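Local structure of putative NAD dependent dehydrogenase (6NOR) at residues Val49-Val54 against Phe69-Thr74. The protein binds NAD and probably acts as an oxidoreductase in the biosynthesis of the antibiotic gentamicin. Numbering follows the deposited sequence.
Sequences VDLRWV and FGARVT
Leu51 and Ala71 meet in the apolar centre, the leucine CG 3.9 Å from the alanine CB, while the leucine CD2 methyl reaches CB of Phe69 at 3.7 Å. With CG of Leu51 anti to the backbone N (chi1 178°), its CD2 branch is turned toward Phe69 and Ala71; the Phe69 ring turns off to pack on Ala40 and Thr44 of helix 34-44. Ala71 suits its place by being small, since its methyl rests 3.6 Å from both Leu51 O and Arg52 O. Val54 faces Leu65 and Ala66 of helix 59-69; branched and apolar, it and Leu51 fill the side toward the helices. Between the strands, Arg72 N gives its hydrogen to Arg52 O, then Val54 N to Arg72 O (2.9 Å) and Thr74 N to Val54 O.

Trp53 and Arg72 lie side by side on the other face of the sheet, the indole offering a broad flat surface to both the aliphatic and the guanidinium parts of the arginine. Arg72 CB sits over the six-membered ring, 3.8 Å from its centroid, a CH-pi contact; a bend at chi3 (70°) then brings the guanidinium face over Trp53 CH2, which lies 3.5 Å from Arg72 CZ, with the two planes 34° apart. Trp53 NE1 hydrogen-bonds Asp83. A leucine in place of Trp53 would probably leave Arg72 without its flat support and Asp83 without one of its donors. At the polar edge Arg52 pairs through NH1 with Asp50 OD2 (3.2 Å) and through NE with Asp83, while a water accepts from Arg72 NH2 and, weakly, from Arg52 NH2.

Strand 49-55, helix 59-69 and strand 72-74 form a beta-alpha-beta unit of the NAD-binding Rossmann fold, and Val54 is two residues before Asp56, which binds NAD.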
loop_
_atom_site.group_PDB
_atom_site.type_symbol
_atom_site.label_atom_id
_atom_site.label_comp_id
_atom_site.label_asym_id
_atom_site.label_seq_id
_atom_site.Cartn_x
_atom_site.Cartn_y
_atom_site.Cartn_z
ATOM N N VAL A 49 -15.203 -7.905 -36.942
ATOM C CA VAL A 49 -16.271 -6.918 -36.852
ATOM C C VAL A 49 -16.237 -5.846 -37.928
ATOM O O VAL A 49 -15.212 -5.231 -38.195
ATOM C CB VAL A 49 -16.258 -6.234 -35.463
ATOM C CG1 VAL A 49 -17.001 -4.902 -35.488
ATOM C CG2 VAL A 49 -16.876 -7.155 -34.449
ATOM N N ASP A 50 -17.390 -5.634 -38.541
ATOM C CA ASP A 50 -17.580 -4.549 -39.487
ATOM C C ASP A 50 -18.554 -3.513 -38.916
ATOM O O ASP A 50 -19.754 -3.747 -38.883
ATOM C CB ASP A 50 -18.091 -5.109 -40.817
ATOM C CG ASP A 50 -18.274 -4.043 -41.874
ATOM O OD1 ASP A 50 -17.667 -2.960 -41.738
ATOM O OD2 ASP A 50 -19.028 -4.289 -42.840
ATOM N N LEU A 51 -18.028 -2.386 -38.439
ATOM C CA LEU A 51 -18.861 -1.297 -37.915
ATOM C C LEU A 51 -19.483 -0.540 -39.061
ATOM O O LEU A 51 -18.824 0.244 -39.727
ATOM C CB LEU A 51 -18.054 -0.332 -37.028
ATOM C CG LEU A 51 -18.882 0.855 -36.498
ATOM C CD1 LEU A 51 -20.057 0.397 -35.651
ATOM C CD2 LEU A 51 -18.052 1.870 -35.736
ATOM N N ARG A 52 -20.766 -0.773 -39.290
ATOM C CA ARG A 52 -21.441 -0.193 -40.449
ATOM C C ARG A 52 -22.168 1.110 -40.138
ATOM O O ARG A 52 -22.160 2.042 -40.943
ATOM C CB ARG A 52 -22.406 -1.214 -41.031
ATOM C CG ARG A 52 -21.695 -2.491 -41.416
ATOM C CD ARG A 52 -22.624 -3.454 -42.123
ATOM N NE ARG A 52 -23.233 -2.878 -43.318
ATOM C CZ ARG A 52 -22.679 -2.900 -44.526
ATOM N NH1 ARG A 52 -21.496 -3.469 -44.699
ATOM N NH2 ARG A 52 -23.306 -2.345 -45.559
ATOM N N TRP A 53 -22.771 1.187 -38.957
ATOM C CA TRP A 53 -23.587 2.341 -38.613
ATOM C C TRP A 53 -23.326 2.847 -37.203
ATOM O O TRP A 53 -23.133 2.061 -36.284
ATOM C CB TRP A 53 -25.070 1.997 -38.752
ATOM C CG TRP A 53 -25.546 1.708 -40.144
ATOM C CD1 TRP A 53 -25.585 0.498 -40.749
ATOM C CD2 TRP A 53 -26.074 2.649 -41.090
ATOM N NE1 TRP A 53 -26.097 0.617 -42.015
ATOM C CE2 TRP A 53 -26.401 1.931 -42.251
ATOM C CE3 TRP A 53 -26.289 4.031 -41.070
ATOM C CZ2 TRP A 53 -26.949 2.539 -43.386
ATOM C CZ3 TRP A 53 -26.841 4.641 -42.198
ATOM C CH2 TRP A 53 -27.163 3.891 -43.338
ATOM N N VAL A 54 -23.302 4.167 -37.075
ATOM C CA VAL A 54 -23.500 4.877 -35.833
ATOM C C VAL A 54 -24.870 5.545 -35.915
ATOM O O VAL A 54 -25.140 6.295 -36.850
ATOM C CB VAL A 54 -22.412 5.938 -35.590
ATOM C CG1 VAL A 54 -22.680 6.695 -34.314
ATOM C CG2 VAL A 54 -21.061 5.297 -35.508
ATOM N N PHE A 69 -14.300 5.903 -37.497
ATOM C CA PHE A 69 -14.195 4.481 -37.795
ATOM C C PHE A 69 -14.689 4.110 -39.186
ATOM O O PHE A 69 -14.800 2.935 -39.514
ATOM C CB PHE A 69 -14.947 3.676 -36.744
ATOM C CG PHE A 69 -14.402 3.867 -35.363
ATOM C CD1 PHE A 69 -13.267 3.191 -34.956
ATOM C CD2 PHE A 69 -14.997 4.749 -34.490
ATOM C CE1 PHE A 69 -12.748 3.384 -33.691
ATOM C CE2 PHE A 69 -14.479 4.943 -33.233
ATOM C CZ PHE A 69 -13.357 4.255 -32.837
ATOM N N GLY A 70 -14.965 5.118 -40.003
ATOM C CA GLY A 70 -15.390 4.883 -41.366
ATOM C C GLY A 70 -16.754 4.233 -41.472
ATOM O O GLY A 70 -17.018 3.495 -42.413
ATOM N N ALA A 71 -17.624 4.510 -40.508
ATOM C CA ALA A 71 -18.985 4.002 -40.550
ATOM C C ALA A 71 -19.893 4.984 -41.253
ATOM O O ALA A 71 -19.488 6.099 -41.539
ATOM C CB ALA A 71 -19.487 3.726 -39.140
ATOM N N ARG A 72 -21.122 4.571 -41.536
ATOM C CA ARG A 72 -22.170 5.523 -41.932
ATOM C C ARG A 72 -22.883 6.091 -40.705
ATOM O O ARG A 72 -22.927 5.463 -39.654
ATOM C CB ARG A 72 -23.176 4.857 -42.868
ATOM C CG ARG A 72 -22.528 4.476 -44.203
ATOM C CD ARG A 72 -23.466 3.741 -45.118
ATOM N NE ARG A 72 -24.509 4.616 -45.633
ATOM C CZ ARG A 72 -25.510 4.184 -46.387
ATOM N NH1 ARG A 72 -26.431 5.027 -46.828
ATOM N NH2 ARG A 72 -25.574 2.902 -46.704
ATOM N N VAL A 73 -23.443 7.281 -40.840
ATOM C CA VAL A 73 -24.124 7.899 -39.723
ATOM C C VAL A 73 -25.589 8.127 -40.059
ATOM O O VAL A 73 -25.921 8.452 -41.191
ATOM C CB VAL A 73 -23.449 9.221 -39.329
ATOM C CG1 VAL A 73 -23.207 10.079 -40.547
ATOM C CG2 VAL A 73 -24.266 9.961 -38.290
ATOM N N THR A 74 -26.462 7.922 -39.077
ATOM C CA THR A 74 -27.884 8.192 -39.246
ATOM C C THR A 74 -28.517 8.632 -37.927
ATOM O O THR A 74 -27.944 8.447 -36.863
ATOM C CB THR A 74 -28.642 6.968 -39.770
ATOM O OG1 THR A 74 -30.037 7.281 -39.861
ATOM C CG2 THR A 74 -28.482 5.800 -38.824
HETATM O O HOH W 1 -24.206 0.342 -45.420
#